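Local structure of HTH-type transcriptional regulator mcbR (Escherichia coli UMEA 3718-1, 4P9F) at residues 147-150 with 151-155; 15-18 with 19-22. The protein binds the promoter region of McbA and represses its expression, keeping colanic acid from being overproduced, and is important for biofilm formation. All coordinates share one frame; numbering follows the deposited sequence.

Interaction 1: residues 147-150 with 151-155; sequences EMIE and QLWVR
Within the all-helical FCD domain of this GntR-family regulator, two successive turns of helix 143-156 pair Glu147 with Gln151 and Ile149 with Trp153, each at i to i+4 spacing. The main-chain hydrogen bond from Gln151 N to Glu147 O is 2.8 Å long, and the same pattern continues in step to Val154 N and Glu150 O. The side chains repeat the first pairing, Gln151 NE2 donating to Glu147 OE1 at 3.1 Å. The carboxylate oxygen uses its syn lone pair and lies close to the amide plane, although the two flat groups are turned 44° apart and the bond is somewhat bent. Glu147 comes into range because its chain bends at chi2 (-79°). Gln151 also serves the dimer: its OE1 accepts from NE2 of Gln151 in the second subunit. Nearby, Arg155 NH1 forms a salt bridge with Glu147 OE1 of that subunit.

On another side of the helix, Ile149 and Trp153 lie alongside each other, pointing the same way. Trp153 CG stands anti to its carbonyl carbon (chi1 -74°), which brings the indole back over the preceding turn, while its NE1 is hydrogen-bonded to Glu87 and Tyr137 of helix 122-138 also touches the ring. The isoleucine methyl CG2 makes a CH-pi contact over one indole face, 3.9 Å from the centroid of the six-membered ring, and touches Trp153 CZ2 at 3.6 Å. Replacing Trp153 with an alanine would probably leave Glu87 without this donor and open a gap beside Ile149 and Tyr137. Met148 CG meets Leu152 CD1 more loosely, at 4.4 Å.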
ATOM      1  N   GLU A 147       0.361  -7.067   3.342  1.00 24.11           N
ATOM      2  CA  GLU A 147       1.404  -6.715   2.373  1.00 25.20           C
ATOM      3  C   GLU A 147       1.587  -5.209   2.316  1.00 23.07           C
ATOM      4  O   GLU A 147       2.702  -4.708   2.232  1.00 26.48           O
ATOM      5  CB  GLU A 147       1.091  -7.258   0.966  1.00 24.74           C
ATOM      6  CG  GLU A 147       2.335  -7.322   0.010  1.00 39.34           C
ATOM      7  CD  GLU A 147       2.745  -5.974  -0.645  1.00 54.70           C
ATOM      8  OE1 GLU A 147       1.896  -5.061  -0.783  1.00 43.46           O
ATOM      9  OE2 GLU A 147       3.931  -5.831  -1.042  1.00 49.23           O
HETATM   10  N   MSE A 148       0.484  -4.476   2.354  1.00 24.06           N
HETATM   11  CA  MSE A 148       0.579  -3.018   2.308  1.00 22.23           C
HETATM   12  C   MSE A 148       1.296  -2.477   3.552  1.00 22.27           C
HETATM   13  O   MSE A 148       2.096  -1.538   3.473  1.00 22.35           O
HETATM   14  CB  MSE A 148      -0.808  -2.382   2.187  1.00 23.60           C
HETATM   15  CG  MSE A 148      -0.729  -0.863   2.072  1.00 27.90           C
HETATM   16 SE   MSE A 148      -2.336  -0.051   1.330  0.78 38.22          SE
HETATM   17  CE  MSE A 148      -2.322  -1.001  -0.366  1.00 36.99           C
ATOM     18  N   ILE A 149       1.008  -3.076   4.698  1.00 25.99           N
ATOM     19  CA  ILE A 149       1.687  -2.698   5.938  1.00 28.62           C
ATOM     20  C   ILE A 149       3.198  -2.972   5.793  1.00 24.20           C
ATOM     21  O   ILE A 149       4.018  -2.117   6.108  1.00 22.83           O
ATOM     22  CB  ILE A 149       1.090  -3.442   7.163  1.00 27.95           C
ATOM     23  CG1 ILE A 149      -0.345  -2.943   7.444  1.00 21.65           C
ATOM     24  CG2 ILE A 149       1.982  -3.261   8.416  1.00 23.03           C
ATOM     25  CD1 ILE A 149      -1.098  -3.762   8.528  1.00 22.14           C
ATOM     26  N   GLU A 150       3.557  -4.134   5.261  1.00 22.55           N
ATOM     27  CA  GLU A 150       4.975  -4.444   5.027  1.00 23.49           C
ATOM     28  C   GLU A 150       5.610  -3.453   4.063  1.00 23.96           C
ATOM     29  O   GLU A 150       6.764  -3.033   4.237  1.00 23.53           O
ATOM     30  CB  GLU A 150       5.114  -5.855   4.464  1.00 29.86           C
ATOM     31  CG  GLU A 150       4.798  -6.937   5.458  1.00 29.88           C
ATOM     32  CD  GLU A 150       5.256  -8.289   4.977  1.00 35.83           C
ATOM     33  OE1 GLU A 150       4.448  -8.950   4.306  1.00 45.05           O
ATOM     34  OE2 GLU A 150       6.418  -8.678   5.232  1.00 42.49           O
ATOM     35  N   GLN A 151       4.846  -3.061   3.048  1.00 22.70           N
ATOM     36  CA  GLN A 151       5.319  -2.090   2.061  1.00 25.69           C
ATOM     37  C   GLN A 151       5.673  -0.752   2.747  1.00 30.84           C
ATOM     38  O   GLN A 151       6.711  -0.141   2.481  1.00 24.55           O
ATOM     39  CB  GLN A 151       4.240  -1.891   1.008  1.00 27.53           C
ATOM     40  CG  GLN A 151       4.722  -1.581  -0.368  1.00 41.49           C
ATOM     41  CD  GLN A 151       3.576  -1.265  -1.312  1.00 34.14           C
ATOM     42  OE1 GLN A 151       3.589  -0.248  -1.987  1.00 35.51           O
ATOM     43  NE2 GLN A 151       2.578  -2.136  -1.348  1.00 33.71           N
ATOM     44  N   LEU A 152       4.812  -0.315   3.656  1.00 20.88           N
ATOM     45  CA  LEU A 152       5.038   0.954   4.351  1.00 21.54           C
ATOM     46  C   LEU A 152       6.235   0.861   5.311  1.00 22.56           C
ATOM     47  O   LEU A 152       6.973   1.826   5.483  1.00 23.11           O
ATOM     48  CB  LEU A 152       3.762   1.375   5.074  1.00 20.43           C
ATOM     49  CG  LEU A 152       2.637   1.796   4.107  1.00 26.46           C
ATOM     50  CD1 LEU A 152       1.268   1.873   4.812  1.00 21.90           C
ATOM     51  CD2 LEU A 152       2.967   3.157   3.454  1.00 21.53           C
ATOM     52  N   TRP A 153       6.453  -0.310   5.902  1.00 20.75           N
ATOM     53  CA  TRP A 153       7.636  -0.525   6.735  1.00 23.95           C
ATOM     54  C   TRP A 153       8.922  -0.419   5.920  1.00 23.49           C
ATOM     55  O   TRP A 153       9.952   0.046   6.417  1.00 26.02           O
ATOM     56  CB  TRP A 153       7.570  -1.899   7.392  1.00 24.91           C
ATOM     57  CG  TRP A 153       6.578  -1.998   8.520  1.00 30.40           C
ATOM     58  CD1 TRP A 153       5.895  -0.975   9.120  1.00 30.66           C
ATOM     59  CD2 TRP A 153       6.111  -3.210   9.133  1.00 38.81           C
ATOM     60  NE1 TRP A 153       5.058  -1.476  10.099  1.00 29.29           N
ATOM     61  CE2 TRP A 153       5.171  -2.847  10.123  1.00 36.13           C
ATOM     62  CE3 TRP A 153       6.404  -4.579   8.942  1.00 36.75           C
ATOM     63  CZ2 TRP A 153       4.524  -3.794  10.927  1.00 34.74           C
ATOM     64  CZ3 TRP A 153       5.760  -5.521   9.742  1.00 39.07           C
ATOM     65  CH2 TRP A 153       4.837  -5.122  10.726  1.00 37.39           C
ATOM     66  N   VAL A 154       8.869  -0.912   4.685  1.00 23.33           N
ATOM     67  CA  VAL A 154       9.997  -0.798   3.760  1.00 23.56           C
ATOM     68  C   VAL A 154      10.273   0.675   3.449  1.00 21.56           C
ATOM     69  O   VAL A 154      11.419   1.091   3.426  1.00 25.88           O
ATOM     70  CB  VAL A 154       9.745  -1.560   2.441  1.00 25.92           C
ATOM     71  CG1 VAL A 154      10.843  -1.240   1.412  1.00 22.48           C
ATOM     72  CG2 VAL A 154       9.686  -3.090   2.689  1.00 24.16           C
ATOM     73  N   ARG A 155       9.217   1.452   3.222  1.00 21.26           N
ATOM     74  CA  ARG A 155       9.343   2.880   2.898  1.00 25.83           C
ATOM     75  C   ARG A 155       9.928   3.674   4.086  1.00 26.03           C
ATOM     76  O   ARG A 155      10.776   4.529   3.907  1.00 28.36           O
ATOM     77  CB  ARG A 155       7.966   3.454   2.505  1.00 27.64           C
ATOM     78  CG  ARG A 155       7.414   2.914   1.195  1.00 29.07           C
ATOM     79  CD  ARG A 155       8.236   3.331  -0.003  1.00 26.36           C
ATOM     80  NE  ARG A 155       8.054   4.726  -0.427  1.00 27.70           N
ATOM     81  CZ  ARG A 155       7.034   5.122  -1.197  1.00 25.93           C
ATOM     82  NH1 ARG A 155       6.101   4.249  -1.555  1.00 25.61           N
ATOM     83  NH2 ARG A 155       6.933   6.375  -1.600  1.00 31.19           N
TER

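Interaction 2: residues 15-18 with 19-22; sequences KHQL and SIGA
From Lys15 to Ala22 the backbone passes from the last turn of helix 6-19 into a loop, Ile20 being the first residue to leave helical phi/psi. Ser19 binds Lys15 O twice: its N-H in the usual helical manner, and its OG at 2.7 Å, the two donors reaching Lys15 O from opposite faces of the carbonyl plane. Ser19 OG can fold back this far because it sits anti to its own carbonyl carbon (chi1 -64°). The helix then closes in a Schellman motif, with Ala22 N bonded to Gln17 O at 3.0 Å and Gly21 N to Leu18 O at 3.1 Å; Gly21, with a phi of 75°, is the C-prime residue. Ala22 CB packs 3.3 Å from Gln17 NE2. Ile20 crosses His16 obliquely, its CG2 making a CH-pi contact over one imidazole face, 4.1 Å from the ring centroid. Ile20 CD1 comes to within 3.9 Å of His16 CE1. The His16 ring is also held through NE2, which is hydrogen-bonded to Asn127 of helix 122-138, and the loop carbonyls of Ile20 and Gly21 bond to Tyr164 OH and His161 ND1.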
ATOM      1  N   LYS A  15      14.087  -6.086   0.931  1.00 21.00           N
ATOM      2  CA  LYS A  15      12.954  -5.528   1.695  1.00 22.46           C
ATOM      3  C   LYS A  15      13.230  -5.620   3.192  1.00 27.13           C
ATOM      4  O   LYS A  15      12.989  -4.672   3.948  1.00 23.79           O
ATOM      5  CB  LYS A  15      11.661  -6.253   1.354  1.00 21.56           C
ATOM      6  CG  LYS A  15      11.073  -5.903  -0.023  1.00 22.00           C
ATOM      7  CD  LYS A  15       9.749  -6.681  -0.258  1.00 32.29           C
ATOM      8  CE  LYS A  15       9.068  -6.281  -1.584  1.00 29.75           C
ATOM      9  NZ  LYS A  15       7.766  -7.026  -1.840  1.00 32.05           N
ATOM     10  N   HIS A  16      13.761  -6.767   3.607  1.00 24.02           N
ATOM     11  CA  HIS A  16      14.076  -6.999   5.010  1.00 25.83           C
ATOM     12  C   HIS A  16      15.150  -6.024   5.494  1.00 21.08           C
ATOM     13  O   HIS A  16      14.977  -5.367   6.515  1.00 24.57           O
ATOM     14  CB  HIS A  16      14.515  -8.458   5.225  1.00 31.10           C
ATOM     15  CG  HIS A  16      14.748  -8.809   6.663  1.00 37.87           C
ATOM     16  ND1 HIS A  16      15.992  -8.753   7.249  1.00 42.78           N
ATOM     17  CD2 HIS A  16      13.883  -9.129   7.657  1.00 39.36           C
ATOM     18  CE1 HIS A  16      15.896  -9.079   8.529  1.00 34.68           C
ATOM     19  NE2 HIS A  16      14.625  -9.307   8.801  1.00 38.64           N
ATOM     20  N   GLN A  17      16.233  -5.900   4.726  1.00 17.64           N
ATOM     21  CA  GLN A  17      17.322  -4.976   5.041  1.00 20.36           C
ATOM     22  C   GLN A  17      16.826  -3.529   5.139  1.00 26.68           C
ATOM     23  O   GLN A  17      17.168  -2.817   6.075  1.00 29.14           O
ATOM     24  CB  GLN A  17      18.408  -5.042   3.956  1.00 24.10           C
ATOM     25  CG  GLN A  17      19.126  -6.370   3.867  1.00 31.01           C
ATOM     26  CD  GLN A  17      19.859  -6.708   5.144  1.00 44.63           C
ATOM     27  OE1 GLN A  17      19.600  -7.736   5.768  1.00 55.52           O
ATOM     28  NE2 GLN A  17      20.791  -5.850   5.533  1.00 40.58           N
ATOM     29  N   LEU A  18      15.993  -3.118   4.181  1.00 28.23           N
ATOM     30  CA  LEU A  18      15.414  -1.771   4.193  1.00 27.65           C
ATOM     31  C   LEU A  18      14.551  -1.586   5.432  1.00 23.24           C
ATOM     32  O   LEU A  18      14.734  -0.623   6.162  1.00 27.00           O
ATOM     33  CB  LEU A  18      14.601  -1.508   2.921  1.00 23.84           C
ATOM     34  CG  LEU A  18      15.410  -1.248   1.643  1.00 28.74           C
ATOM     35  CD1 LEU A  18      14.507  -1.346   0.421  1.00 23.61           C
ATOM     36  CD2 LEU A  18      16.104   0.137   1.678  1.00 25.64           C
ATOM     37  N   SER A  19      13.677  -2.556   5.700  1.00 24.49           N
ATOM     38  CA  SER A  19      12.716  -2.508   6.801  1.00 31.66           C
ATOM     39  C   SER A  19      13.332  -2.394   8.197  1.00 34.90           C
ATOM     40  O   SER A  19      12.769  -1.716   9.072  1.00 30.22           O
ATOM     41  CB  SER A  19      11.836  -3.760   6.788  1.00 34.41           C
ATOM     42  OG  SER A  19      11.054  -3.792   5.614  1.00 49.39           O
ATOM     43  N   ILE A  20      14.470  -3.047   8.411  1.00 28.15           N
ATOM     44  CA  ILE A  20      15.099  -3.036   9.738  1.00 31.25           C
ATOM     45  C   ILE A  20      16.119  -1.906   9.900  1.00 33.55           C
ATOM     46  O   ILE A  20      16.827  -1.838  10.906  1.00 33.36           O
ATOM     47  CB  ILE A  20      15.803  -4.364  10.048  1.00 28.98           C
ATOM     48  CG1 ILE A  20      16.993  -4.563   9.100  1.00 30.74           C
ATOM     49  CG2 ILE A  20      14.811  -5.527   9.995  1.00 30.57           C
ATOM     50  CD1 ILE A  20      17.836  -5.796   9.414  1.00 35.82           C
ATOM     51  N   GLY A  21      16.179  -1.016   8.912  1.00 28.52           N
ATOM     52  CA  GLY A  21      17.076   0.132   8.953  1.00 29.98           C
ATOM     53  C   GLY A  21      18.546  -0.164   8.693  1.00 30.86           C
ATOM     54  O   GLY A  21      19.425   0.641   9.024  1.00 30.70           O
ATOM     55  N   ALA A  22      18.823  -1.297   8.054  1.00 26.48           N
ATOM     56  CA  ALA A  22      20.194  -1.702   7.764  1.00 31.42           C
ATOM     57  C   ALA A  22      20.816  -0.878   6.632  1.00 35.93           C
ATOM     58  O   ALA A  22      22.037  -0.788   6.519  1.00 37.72           O
ATOM     59  CB  ALA A  22      20.241  -3.205   7.412  1.00 29.72           C
TER

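Interaction 2 comes first along the chain, at the C-terminal end of helix 6-19 in the GntR-family region that carries the DNA-binding helix-turn-helix; interaction 1 follows much later, on helix 143-156 of the FCD domain. Their centres are about 11 Å apart, yet they touch where Val154 packs against the end of the N-terminal helix: Val154 CG2 lies 3.3 Å from Ser19 OG, and Val154 CG1 lies 3.8 Å from Leu18 CD1. The two helices thus meet at the interface between the DNA-binding and FCD regions. Helix 122-138 borders both contacts, while Met148, Gln151, Leu152 and Arg155 also meet the second subunit, so helix 143-156 bridges the interdomain and dimer interfaces.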